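PDB 2EWO: putative agmatine deiminase from Streptococcus mutans, which probably hydrolyses the guanidino group of agmatine to give N-carbamoylputrescine and ammonia, as a member of the guanidino-group-modifying enzyme superfamily. Local coordinates for residues A306-F311 with Y323-D328; K273-K278 with K332-E337; G111-V116 with Q364-T369; G14-G19 with F105-K110; V66-Y71 with I88-N93. One frame throughout, in Å; residues are numbered along the deposited sequence.

Interaction 1 of 5, residues A306-F311 with Y323-D328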
# COMPACT_ATOMS: atom_id res chain seq x y z
N ALA A 306 33.34 0.26 -5.85
CA ALA A 306 33.68 -0.54 -4.66
C ALA A 306 34.85 0.17 -3.96
O ALA A 306 36.02 -0.14 -4.21
CB ALA A 306 34.08 -1.96 -5.06
N SER A 307 34.53 1.13 -3.09
CA SER A 307 35.53 1.92 -2.37
C SER A 307 35.63 1.52 -0.89
O SER A 307 34.61 1.31 -0.23
CB SER A 307 35.17 3.41 -2.50
OG SER A 307 36.13 4.25 -1.90
N TYR A 308 36.85 1.42 -0.38
CA TYR A 308 37.08 1.04 1.02
C TYR A 308 36.90 2.26 1.93
O TYR A 308 36.83 2.13 3.16
CB TYR A 308 38.49 0.46 1.20
CG TYR A 308 38.74 -0.85 0.48
CD1 TYR A 308 38.12 -2.03 0.89
CD2 TYR A 308 39.57 -0.90 -0.65
CE1 TYR A 308 38.31 -3.23 0.20
CE2 TYR A 308 39.76 -2.10 -1.36
CZ TYR A 308 39.13 -3.26 -0.93
OH TYR A 308 39.30 -4.44 -1.63
N LEU A 309 36.81 3.44 1.33
CA LEU A 309 36.64 4.67 2.08
C LEU A 309 35.21 4.73 2.62
O LEU A 309 34.88 5.57 3.46
CB LEU A 309 36.93 5.86 1.17
CG LEU A 309 37.51 7.12 1.82
CD1 LEU A 309 36.44 7.84 2.63
CD2 LEU A 309 38.70 6.75 2.70
N ASN A 310 34.37 3.82 2.14
CA ASN A 310 32.98 3.73 2.57
C ASN A 310 32.87 2.93 3.86
O ASN A 310 32.28 1.85 3.88
CB ASN A 310 32.13 3.07 1.47
CG ASN A 310 31.55 4.07 0.49
OD1 ASN A 310 30.48 4.64 0.72
ND2 ASN A 310 32.27 4.30 -0.61
N PHE A 311 33.44 3.46 4.93
CA PHE A 311 33.39 2.78 6.22
C PHE A 311 32.68 3.65 7.26
O PHE A 311 32.68 4.89 7.18
CB PHE A 311 34.83 2.38 6.67
CG PHE A 311 35.80 3.54 6.71
CD1 PHE A 311 35.89 4.36 7.83
CD2 PHE A 311 36.57 3.85 5.59
CE1 PHE A 311 36.71 5.48 7.83
CE2 PHE A 311 37.39 4.97 5.58
CZ PHE A 311 37.46 5.79 6.71
N TYR A 323 34.90 -6.57 -0.25
CA TYR A 323 34.38 -7.06 -1.53
C TYR A 323 34.96 -8.39 -2.00
O TYR A 323 34.40 -9.07 -2.87
CB TYR A 323 34.60 -6.00 -2.61
CG TYR A 323 34.27 -4.60 -2.16
CD1 TYR A 323 32.97 -4.25 -1.80
CD2 TYR A 323 35.26 -3.63 -2.08
CE1 TYR A 323 32.66 -2.95 -1.36
CE2 TYR A 323 34.97 -2.34 -1.64
CZ TYR A 323 33.68 -2.00 -1.29
OH TYR A 323 33.42 -0.72 -0.85
N GLY A 324 36.08 -8.79 -1.40
CA GLY A 324 36.71 -10.03 -1.82
C GLY A 324 37.68 -9.70 -2.94
O GLY A 324 37.81 -10.42 -3.94
N ASP A 325 38.36 -8.57 -2.76
CA ASP A 325 39.34 -8.06 -3.70
C ASP A 325 40.74 -8.47 -3.25
O ASP A 325 40.92 -9.04 -2.17
CB ASP A 325 39.23 -6.53 -3.76
CG ASP A 325 40.12 -5.92 -4.82
OD1 ASP A 325 39.77 -6.02 -6.01
OD2 ASP A 325 41.17 -5.34 -4.45
N GLU A 326 41.71 -8.21 -4.12
CA GLU A 326 43.11 -8.53 -3.86
C GLU A 326 43.65 -7.61 -2.77
O GLU A 326 44.25 -8.07 -1.79
CB GLU A 326 43.92 -8.38 -5.17
CG GLU A 326 45.36 -8.88 -5.12
CD GLU A 326 46.01 -8.97 -6.50
OE1 GLU A 326 45.92 -7.99 -7.28
OE2 GLU A 326 46.64 -10.01 -6.81
N ASN A 327 43.42 -6.31 -2.92
CA ASN A 327 43.87 -5.33 -1.94
C ASN A 327 42.85 -5.19 -0.81
O ASN A 327 42.64 -4.10 -0.28
CB ASN A 327 44.10 -3.97 -2.61
CG ASN A 327 45.53 -3.79 -3.07
OD1 ASN A 327 45.82 -2.98 -3.97
ND2 ASN A 327 46.45 -4.53 -2.44
N ASP A 328 42.22 -6.31 -0.45
CA ASP A 328 41.20 -6.34 0.59
C ASP A 328 41.80 -6.36 2.00
O ASP A 328 41.58 -5.44 2.79
CB ASP A 328 40.29 -7.57 0.38
CG ASP A 328 38.91 -7.41 1.01
OD1 ASP A 328 38.24 -6.39 0.74
OD2 ASP A 328 38.49 -8.33 1.75
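The Y323 ring carries A306 on one face: the methyl CB lies over the ring centre in a CH-pi contact, with A306 CB 3.6 Å from the centroid of the Y323 ring. At the edge of this ring, S307 sets its carbonyl carbon in the ring plane. The Y308 ring takes Y323 CE2 over one face, offset toward the rim, whereas D328 OD1 and D325 CB sit at its edge. The two aromatic planes are inclined at 41° to each other, and the tyrosines slide past one another in opposite directions, so each hydroxyl ends against the other segment. With CG anti to the carbonyl carbon (chi1 -65°), Y308 sets out beside its own backbone N and passes Y323.

Y308 OH donates to the anti lone pair of D328 OD1 at 3.2 Å. Y323 OH donates to the carbonyl of S307, although its modelled length is doubtfully short. D325 makes an Asx turn, its OD2 accepting from N327 N at 2.9 Å, the donor standing above the carboxylate plane; K278 N and E279 N also donate to D325, and S307 OG is bonded to D225 O.

Between the loops before strand 312-314 and helix 328-338, Y308 OH thus has an acceptor in D328, and Y323 OH probably one in the S307 carbonyl. With three backbone N-H groups directed at it, the D325 carboxylate is probably ionised.

Interaction 2 of 5, residues K273-K278 with K332-E337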
# COMPACT_ATOMS: atom_id res chain seq x y z
N LYS A 273 46.42 7.17 3.75
CA LYS A 273 46.27 6.46 2.50
C LYS A 273 45.46 5.18 2.59
O LYS A 273 45.81 4.25 3.32
CB LYS A 273 47.64 6.15 1.89
CG LYS A 273 48.29 7.33 1.17
CD LYS A 273 49.50 6.85 0.38
CE LYS A 273 50.21 7.98 -0.33
NZ LYS A 273 51.36 7.47 -1.15
N MSE A 274 44.37 5.14 1.84
CA MSE A 274 43.50 3.98 1.77
C MSE A 274 43.80 3.35 0.42
O MSE A 274 44.34 4.02 -0.46
CB MSE A 274 42.03 4.42 1.84
CG MSE A 274 41.00 3.28 1.93
SE MSE A 274 41.07 2.25 3.61
CE MSE A 274 40.50 3.67 4.82
N CYS A 275 43.47 2.08 0.23
CA CYS A 275 43.73 1.44 -1.05
C CYS A 275 42.42 1.28 -1.81
O CYS A 275 41.33 1.43 -1.24
CB CYS A 275 44.35 0.06 -0.84
SG CYS A 275 43.20 -1.14 -0.15
N VAL A 276 42.55 0.97 -3.09
CA VAL A 276 41.40 0.76 -3.97
C VAL A 276 41.45 -0.68 -4.48
O VAL A 276 42.53 -1.27 -4.56
CB VAL A 276 41.42 1.73 -5.19
CG1 VAL A 276 41.09 3.15 -4.74
CG2 VAL A 276 42.77 1.69 -5.88
N THR A 277 40.30 -1.24 -4.81
CA THR A 277 40.26 -2.61 -5.31
C THR A 277 41.17 -2.72 -6.54
O THR A 277 41.51 -1.72 -7.17
CB THR A 277 38.82 -3.03 -5.69
OG1 THR A 277 38.23 -2.02 -6.51
CG2 THR A 277 37.98 -3.23 -4.45
N LYS A 278 41.58 -3.94 -6.87
CA LYS A 278 42.43 -4.18 -8.03
C LYS A 278 41.54 -4.82 -9.10
O LYS A 278 41.93 -4.97 -10.26
CB LYS A 278 43.59 -5.13 -7.65
CG LYS A 278 44.81 -5.13 -8.60
CD LYS A 278 45.74 -3.92 -8.42
CE LYS A 278 45.24 -2.66 -9.15
NZ LYS A 278 45.22 -2.78 -10.64
N LYS A 332 41.91 -3.50 5.55
CA LYS A 332 41.69 -3.73 6.97
C LYS A 332 42.92 -3.35 7.78
O LYS A 332 42.81 -2.91 8.93
CB LYS A 332 41.33 -5.20 7.22
CG LYS A 332 40.99 -5.50 8.67
CD LYS A 332 40.66 -6.97 8.88
CE LYS A 332 40.38 -7.27 10.35
NZ LYS A 332 40.11 -8.72 10.58
N GLN A 333 44.10 -3.53 7.18
CA GLN A 333 45.37 -3.20 7.82
C GLN A 333 45.51 -1.69 7.87
O GLN A 333 45.82 -1.12 8.92
CB GLN A 333 46.55 -3.79 7.04
CG GLN A 333 47.95 -3.25 7.45
CD GLN A 333 49.10 -3.83 6.61
OE1 GLN A 333 50.20 -3.26 6.55
NE2 GLN A 333 48.85 -4.97 5.96
N GLN A 334 45.29 -1.04 6.73
CA GLN A 334 45.41 0.41 6.65
C GLN A 334 44.51 1.11 7.65
O GLN A 334 44.98 1.97 8.42
CB GLN A 334 45.09 0.90 5.24
CG GLN A 334 46.02 0.35 4.16
CD GLN A 334 46.15 1.28 2.96
OE1 GLN A 334 45.16 1.61 2.29
NE2 GLN A 334 47.38 1.72 2.69
N VAL A 335 43.22 0.76 7.65
CA VAL A 335 42.23 1.36 8.56
C VAL A 335 42.62 1.14 10.01
O VAL A 335 42.35 1.97 10.89
CB VAL A 335 40.80 0.78 8.33
CG1 VAL A 335 40.32 1.08 6.92
CG2 VAL A 335 40.78 -0.72 8.60
N GLN A 336 43.28 -0.00 10.25
CA GLN A 336 43.75 -0.39 11.57
C GLN A 336 44.76 0.64 12.09
O GLN A 336 44.71 1.04 13.26
CB GLN A 336 44.38 -1.78 11.47
CG GLN A 336 44.54 -2.48 12.78
CD GLN A 336 43.29 -2.43 13.61
OE1 GLN A 336 42.92 -1.37 14.13
NE2 GLN A 336 42.61 -3.56 13.75
N GLU A 337 45.65 1.06 11.20
CA GLU A 337 46.68 2.05 11.51
C GLU A 337 46.02 3.34 12.00
O GLU A 337 46.33 3.85 13.08
CB GLU A 337 47.52 2.40 10.27
CG GLU A 337 47.96 1.24 9.36
CD GLU A 337 48.80 0.18 10.07
OE1 GLU A 337 49.79 0.56 10.74
OE2 GLU A 337 48.47 -1.02 9.94
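M274, a selenomethionine, meets V335 where the loop 273-278 packs on helix 328-338 in what is, by family, an alpha/beta propeller. The well-buried part of the contact is apolar. The M274 chain bends twice, chi2 of 67° placing SE and chi3 of 66° placing CE, and this folds its terminal methyl onto one branch of the valine: V335 CG1 has M274 SE at 3.6 Å and M274 CE closer still. The two side chains cross obliquely. V335 also rests on V344 of strand 343-347, and M274 on M338 further along the helix, while the M274 backbone is hydrogen-bonded to C237 and Y239, which joins the loop to strand 234-237.

Toward solvent the contact is polar and less well ordered by bonds. Q334, partly exposed, has CG anti to its carbonyl carbon (chi1 -61°) and extends beyond it, laying its amide against the loop backbone between K273 and C275. The amide is close to several backbone atoms, yet none of these pairs has the geometry of a hydrogen bond. K273, exposed, turns its long chain away from the helix. C275 is buried again and leans on L330 and A331 of the same helix. Beside the Q334 amide, C275 CB stands 3.6 Å from Q334 OE1.

Interaction 3 of 5, residues G111-V116 with Q364-T369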
# COMPACT_ATOMS: atom_id res chain seq x y z
N GLY A 111 24.13 18.91 26.23
CA GLY A 111 23.16 17.84 26.40
C GLY A 111 22.07 17.78 25.34
O GLY A 111 21.67 16.69 24.92
N ASP A 112 21.59 18.95 24.91
CA ASP A 112 20.53 19.04 23.91
C ASP A 112 20.94 18.42 22.56
O ASP A 112 22.10 18.49 22.16
CB ASP A 112 20.12 20.51 23.70
CG ASP A 112 19.83 21.26 25.02
OD1 ASP A 112 19.63 20.60 26.08
OD2 ASP A 112 19.80 22.52 25.00
N LEU A 113 19.98 17.79 21.88
CA LEU A 113 20.23 17.17 20.58
C LEU A 113 19.25 17.73 19.55
O LEU A 113 18.04 17.52 19.66
CB LEU A 113 20.06 15.65 20.65
CG LEU A 113 20.15 14.92 19.29
CD1 LEU A 113 21.56 15.01 18.74
CD2 LEU A 113 19.74 13.46 19.46
N ARG A 114 19.78 18.43 18.56
CA ARG A 114 18.97 19.03 17.50
C ARG A 114 19.25 18.27 16.20
O ARG A 114 19.73 17.15 16.24
CB ARG A 114 19.38 20.48 17.34
CG ARG A 114 18.24 21.44 17.39
CD ARG A 114 18.04 22.03 18.76
NE ARG A 114 17.95 23.48 18.64
CZ ARG A 114 17.31 24.27 19.49
NH1 ARG A 114 16.69 23.76 20.55
NH2 ARG A 114 17.27 25.58 19.27
N ALA A 115 18.94 18.89 15.06
CA ALA A 115 19.18 18.26 13.75
C ALA A 115 18.88 19.18 12.58
O ALA A 115 18.16 20.16 12.71
CB ALA A 115 18.37 16.96 13.61
N VAL A 116 19.44 18.87 11.41
CA VAL A 116 19.19 19.68 10.24
C VAL A 116 18.66 18.78 9.14
O VAL A 116 19.35 17.88 8.68
CB VAL A 116 20.47 20.39 9.74
CG1 VAL A 116 21.64 19.43 9.76
CG2 VAL A 116 20.26 20.92 8.32
N GLN A 364 23.58 5.88 9.38
CA GLN A 364 23.47 7.23 9.92
C GLN A 364 23.50 7.14 11.44
O GLN A 364 22.57 6.60 12.06
CB GLN A 364 22.16 7.86 9.45
CG GLN A 364 21.90 9.24 10.07
CD GLN A 364 22.97 10.26 9.70
OE1 GLN A 364 23.18 10.54 8.52
NE2 GLN A 364 23.66 10.86 10.65
N GLN A 365 24.56 7.65 12.01
CA GLN A 365 24.74 7.58 13.46
C GLN A 365 24.21 8.84 14.15
O GLN A 365 24.25 9.94 13.59
CB GLN A 365 26.21 7.36 13.79
CG GLN A 365 27.01 8.66 13.92
CD GLN A 365 27.12 9.42 12.60
OE1 GLN A 365 26.92 8.85 11.53
NE2 GLN A 365 27.42 10.71 12.61
N GLN A 366 23.74 8.59 15.36
CA GLN A 366 23.18 9.61 16.26
C GLN A 366 24.15 9.83 17.43
O GLN A 366 24.41 8.91 18.22
CB GLN A 366 21.82 9.12 16.76
CG GLN A 366 21.24 9.96 17.90
CD GLN A 366 20.11 9.25 18.64
OE1 GLN A 366 19.59 9.78 19.63
NE2 GLN A 366 19.69 8.07 18.23
N PRO A 367 24.72 11.04 17.58
CA PRO A 367 25.66 11.34 18.67
C PRO A 367 24.97 11.27 20.02
O PRO A 367 23.90 11.92 20.20
CB PRO A 367 26.08 12.76 18.41
CG PRO A 367 25.34 13.26 17.18
CD PRO A 367 24.47 12.16 16.66
N ALA A 368 25.58 10.54 20.96
CA ALA A 368 25.04 10.40 22.34
C ALA A 368 24.99 11.77 23.02
O ALA A 368 25.50 12.77 22.48
CB ALA A 368 25.93 9.47 23.17
N THR A 369 24.39 11.84 24.21
CA THR A 369 24.24 13.14 24.88
C THR A 369 24.47 13.15 26.41
O THR A 369 25.54 13.56 26.89
CB THR A 369 22.83 13.70 24.65
OG1 THR A 369 22.81 15.10 24.90
CG2 THR A 369 21.76 13.06 25.54
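L113 meets Q366 and P367 through torsions that set its branches against different neighbours. Its CG is anti to the backbone N (chi1 174°), which carries the branch point off strand 113-119 toward strand 364-367, and chi2 of 68° then places CD1 toward P367. Q366 likewise has CG anti to its backbone N and is extended beyond it; the leucine and the glutamine cross at about a right angle. The touching atoms are L113 CD2 and the aliphatic Q366 CG, 4.1 Å apart. The other methyl faces the proline: L113 CD1 lies 4.4 Å from P367 CG and 4.1 Å from P367 O.

F105 of strand 104-107 lies against both L113 and P367 and thereby enlarges this apolar patch, and P18 covers the proline as well. Further out, G111 comes next to T369 near the chain's C-terminal end, but that approach is too close in the model to be read in detail. The backbone of G111, with positive phi, takes a conformation that itself calls for glycine. On strand 364-367, Q364 NE2 bonds to Q365 O at 3.1 Å, and Q365 OE1 accepts from R99. On the other strand, R114 forms a salt bridge with D13 and also bonds to Y153 OH.

The strands belong to different sheets. Their interface is a small dispersion contact of methyls against a ring and an aliphatic chain, without a dependable directional bond; R114, Q364 and Q365 find their polar partners elsewhere.

Interaction 4 of 5, residues G14-G19 with F105-K110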
# COMPACT_ATOMS: atom_id res chain seq x y z
N GLY A 14 23.82 27.82 18.58
CA GLY A 14 24.89 27.16 19.29
C GLY A 14 24.90 25.65 19.14
O GLY A 14 25.00 24.93 20.14
N PHE A 15 24.78 25.16 17.91
CA PHE A 15 24.83 23.72 17.66
C PHE A 15 25.83 23.47 16.55
O PHE A 15 26.17 24.38 15.79
CB PHE A 15 23.45 23.18 17.25
CG PHE A 15 22.47 23.10 18.38
CD1 PHE A 15 21.99 24.27 18.98
CD2 PHE A 15 22.00 21.87 18.83
CE1 PHE A 15 21.06 24.21 20.02
CE2 PHE A 15 21.07 21.80 19.87
CZ PHE A 15 20.59 22.97 20.46
N ARG A 16 26.31 22.23 16.45
CA ARG A 16 27.32 21.87 15.45
C ARG A 16 27.37 20.38 15.20
O ARG A 16 27.38 19.58 16.14
CB ARG A 16 28.71 22.33 15.92
CG ARG A 16 29.00 22.01 17.40
CD ARG A 16 30.46 22.18 17.78
NE ARG A 16 31.26 21.01 17.43
CZ ARG A 16 31.23 19.85 18.09
NH1 ARG A 16 30.43 19.72 19.14
NH2 ARG A 16 31.97 18.83 17.70
N MSE A 17 27.42 20.00 13.93
CA MSE A 17 27.51 18.60 13.58
C MSE A 17 28.86 18.13 14.13
O MSE A 17 29.91 18.56 13.66
CB MSE A 17 27.48 18.41 12.06
CG MSE A 17 27.77 16.97 11.63
SE MSE A 17 27.76 16.68 9.69
CE MSE A 17 27.36 14.77 9.63
N PRO A 18 28.83 17.23 15.14
CA PRO A 18 30.02 16.68 15.79
C PRO A 18 30.66 15.66 14.88
O PRO A 18 29.98 15.06 14.06
CB PRO A 18 29.43 16.02 17.02
CG PRO A 18 28.21 15.39 16.44
CD PRO A 18 27.62 16.55 15.63
N GLY A 19 31.96 15.47 15.03
CA GLY A 19 32.67 14.51 14.21
C GLY A 19 32.12 13.11 14.26
O GLY A 19 31.75 12.60 15.32
N PHE A 105 22.10 15.06 12.51
CA PHE A 105 22.04 15.58 13.87
C PHE A 105 23.00 16.71 14.25
O PHE A 105 23.97 17.00 13.55
CB PHE A 105 22.20 14.43 14.85
CG PHE A 105 21.23 13.33 14.62
CD1 PHE A 105 21.53 12.29 13.74
CD2 PHE A 105 20.01 13.31 15.28
CE1 PHE A 105 20.63 11.25 13.52
CE2 PHE A 105 19.11 12.27 15.07
CZ PHE A 105 19.42 11.24 14.18
N LEU A 106 22.71 17.36 15.36
CA LEU A 106 23.52 18.46 15.84
C LEU A 106 23.63 18.34 17.35
O LEU A 106 22.99 17.48 17.96
CB LEU A 106 22.88 19.80 15.48
CG LEU A 106 22.61 20.08 13.99
CD1 LEU A 106 21.73 21.30 13.87
CD2 LEU A 106 23.91 20.27 13.23
N VAL A 107 24.42 19.21 17.95
CA VAL A 107 24.59 19.18 19.39
C VAL A 107 25.08 20.54 19.86
O VAL A 107 25.80 21.23 19.15
CB VAL A 107 25.58 18.07 19.79
CG1 VAL A 107 26.92 18.32 19.12
CG2 VAL A 107 25.71 18.02 21.31
N ASN A 108 24.67 20.93 21.06
CA ASN A 108 25.05 22.22 21.63
C ASN A 108 26.12 22.04 22.70
O ASN A 108 26.53 23.00 23.36
CB ASN A 108 23.80 22.92 22.20
CG ASN A 108 23.10 22.10 23.28
OD1 ASN A 108 23.01 20.88 23.19
ND2 ASN A 108 22.60 22.78 24.30
N ASP A 109 26.57 20.80 22.86
CA ASP A 109 27.61 20.45 23.82
C ASP A 109 27.16 20.74 25.24
O ASP A 109 27.98 21.00 26.12
CB ASP A 109 28.89 21.23 23.50
CG ASP A 109 29.40 20.97 22.07
OD1 ASP A 109 29.48 19.77 21.67
OD2 ASP A 109 29.74 21.95 21.36
N LYS A 110 25.85 20.68 25.45
CA LYS A 110 25.26 20.96 26.76
C LYS A 110 24.20 19.94 27.07
O LYS A 110 23.44 20.08 28.04
CB LYS A 110 24.64 22.35 26.73
CG LYS A 110 25.60 23.44 26.33
CD LYS A 110 24.84 24.56 25.66
CE LYS A 110 25.52 25.91 25.87
NZ LYS A 110 25.25 26.49 27.23
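F15 and N108 form the centre of the contact. N108 CB lies over the middle of the phenyl face, 3.6 Å from the centroid of the F15 ring and 9° off its normal, a CH-pi contact, and the two side chains run side by side with ring and amide planes only 13° apart. Next to it, R16 N donates to V107 O over 2.9 Å, and the same carbonyl accepts a CA-H contact from F15. In R16, CG stands between the backbone N and the carbonyl carbon (chi1 45°); the chain then bends at chi3, which places NE, and the guanidinium offers NH1 at its edge to D109 OD1, a salt bridge of 2.7 Å. Apolar contacts complete this shell, L106 CB with F15 CB at 3.9 Å and V107 CG1 with P18 CD at 4.0 Å.

The second shell fixes these groups. The remaining guanidinium nitrogens are held, NH2 by a salt bridge to E22 and NE by the carbonyl of G169. F15 packs on R114 and D112, and the L106 backbone pairs with R114.

D109 adopts positive phi in the connection between strands 104-107 and 113-119. Consecutive and antiparallel, these two strands form a beta-hairpin, with the loop following helix 10-13 crossing the last residues of strand 104-107, outermost in its sheet within the chain, and the start of its turn.

Interaction 5 of 5, residues V66-Y71 with I88-N93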
# COMPACT_ATOMS: atom_id res chain seq x y z
N VAL A 66 12.35 -0.64 8.73
CA VAL A 66 11.92 -1.28 7.50
C VAL A 66 10.47 -1.02 7.10
O VAL A 66 9.59 -0.85 7.95
CB VAL A 66 12.21 -2.82 7.54
CG1 VAL A 66 13.51 -3.08 8.26
CG2 VAL A 66 11.06 -3.58 8.20
N PRO A 67 10.23 -0.93 5.78
CA PRO A 67 8.88 -0.70 5.27
C PRO A 67 8.00 -1.77 5.86
O PRO A 67 8.47 -2.86 6.16
CB PRO A 67 9.07 -0.86 3.77
CG PRO A 67 10.38 -0.20 3.56
CD PRO A 67 11.22 -0.76 4.70
N PRO A 68 6.71 -1.46 6.06
CA PRO A 68 5.65 -2.30 6.62
C PRO A 68 5.51 -3.67 5.96
O PRO A 68 5.07 -4.62 6.59
CB PRO A 68 4.42 -1.45 6.43
CG PRO A 68 4.96 -0.07 6.62
CD PRO A 68 6.20 -0.10 5.80
N LEU A 69 5.87 -3.75 4.69
CA LEU A 69 5.76 -4.99 3.92
C LEU A 69 6.84 -6.04 4.19
O LEU A 69 6.62 -7.23 3.98
CB LEU A 69 5.76 -4.67 2.43
CG LEU A 69 4.51 -3.92 1.98
CD1 LEU A 69 4.70 -3.46 0.56
CD2 LEU A 69 3.30 -4.83 2.12
N GLN A 70 8.01 -5.58 4.63
CA GLN A 70 9.12 -6.47 4.94
C GLN A 70 9.46 -6.33 6.42
O GLN A 70 10.63 -6.43 6.78
CB GLN A 70 10.37 -6.10 4.13
CG GLN A 70 10.27 -6.24 2.62
CD GLN A 70 9.21 -5.34 2.01
OE1 GLN A 70 9.20 -4.11 2.22
NE2 GLN A 70 8.31 -5.94 1.24
N TYR A 71 8.47 -6.06 7.26
CA TYR A 71 8.72 -5.88 8.69
C TYR A 71 8.83 -7.23 9.39
O TYR A 71 9.88 -7.57 9.93
CB TYR A 71 7.61 -5.05 9.31
CG TYR A 71 7.83 -4.69 10.76
CD1 TYR A 71 7.42 -5.53 11.79
CD2 TYR A 71 8.42 -3.48 11.10
CE1 TYR A 71 7.59 -5.17 13.13
CE2 TYR A 71 8.59 -3.11 12.44
CZ TYR A 71 8.17 -3.96 13.43
OH TYR A 71 8.28 -3.54 14.73
N ILE A 88 13.74 -3.04 15.52
CA ILE A 88 13.14 -2.86 14.20
C ILE A 88 11.94 -1.92 14.30
O ILE A 88 10.92 -2.28 14.87
CB ILE A 88 12.64 -4.20 13.63
CG1 ILE A 88 13.80 -5.20 13.48
CG2 ILE A 88 12.02 -3.97 12.28
CD1 ILE A 88 14.31 -5.80 14.79
N ILE A 89 12.08 -0.70 13.77
CA ILE A 89 10.97 0.26 13.78
C ILE A 89 10.38 0.33 12.38
O ILE A 89 11.10 0.29 11.39
CB ILE A 89 11.39 1.71 14.20
CG1 ILE A 89 12.54 2.22 13.33
CG2 ILE A 89 11.77 1.75 15.68
CD1 ILE A 89 13.86 1.53 13.60
N GLU A 90 9.06 0.43 12.30
CA GLU A 90 8.40 0.50 11.00
C GLU A 90 8.60 1.84 10.33
O GLU A 90 8.28 2.88 10.91
CB GLU A 90 6.91 0.27 11.16
CG GLU A 90 6.24 0.08 9.83
CD GLU A 90 4.81 0.54 9.85
OE1 GLU A 90 4.04 0.00 10.67
OE2 GLU A 90 4.48 1.44 9.06
N MSE A 91 9.12 1.83 9.10
CA MSE A 91 9.32 3.07 8.36
C MSE A 91 9.38 2.84 6.86
O MSE A 91 10.13 1.98 6.40
CB MSE A 91 10.61 3.75 8.81
CG MSE A 91 10.73 5.16 8.33
SE MSE A 91 12.21 6.14 9.12
CE MSE A 91 11.93 5.74 11.00
N THR A 92 8.58 3.60 6.09
CA THR A 92 8.55 3.47 4.63
C THR A 92 9.68 4.27 3.97
O THR A 92 10.10 5.31 4.49
CB THR A 92 7.22 4.00 4.01
OG1 THR A 92 7.13 5.41 4.18
CG2 THR A 92 6.02 3.34 4.64
N ASN A 93 10.16 3.80 2.82
CA ASN A 93 11.22 4.48 2.09
C ASN A 93 11.23 3.97 0.67
O ASN A 93 10.89 2.81 0.42
CB ASN A 93 12.58 4.20 2.72
CG ASN A 93 12.95 2.73 2.63
OD1 ASN A 93 13.19 2.20 1.54
ND2 ASN A 93 12.98 2.05 3.78
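V66 and E90 form a parallel beta bridge, framed by two backbone hydrogen bonds. V66 N donates to I89 O at 3.1 Å, and M91 N donates to V66 O at 3.0 Å. Since helix 71-79 connects the two parallel strands along the chain, this is a beta-alpha-beta crossover.

Apolar packing flanks the bridge. Y71 extends from the start of the helix with CG anti to its backbone N (chi1 -174°) and brings a ring edge to the strand: Y71 CE2 lies 3.5 Å from I88 CG2, while E90 N is near the ring plane. V66 CG2 touches I88 CG2 at 4.2 Å. Farther along, P68 CD meets T92 CG2 at 3.6 Å.

Polar side chains lie against the proline rings. N93 ND2 sits beside P67, 3.4 Å from P67 CG, and E90 crosses P68 at about a right angle, its carboxylate beside P68 CG. T92 OG1 is bonded to Q136.

E90 OE1 forms a salt bridge with K143 of the second subunit and accepts from the backbone N of T92 of that subunit, whose E90 engages T92 in return. E90 OE2 faces E90 OE2 of the second subunit. The lysines and amides probably offset this repulsion, though a proton shared between the carboxylates is also possible.

In the fold
From the N terminus, interaction 4 opens at 14-19 and closes at 105-110, and interaction 5 (66-71 with 88-93) closes a smaller loop within that span. Interaction 3 opens next, at 111-116, and spans most of the remaining chain to 364-369; inside it lies interaction 2 (273-278 with 332-337), which in turn encloses interaction 1 (306-311 with 323-328). None of the loops cross. Interactions 3 and 4 touch through neighbouring strands 104-107 and 113-119. Interactions 1 and 2, their centres 8 Å apart, join the loops around helix 328-338. Interactions 3 and 5 reach opposite outer strands, 364-367 and 86-90, of one sheet.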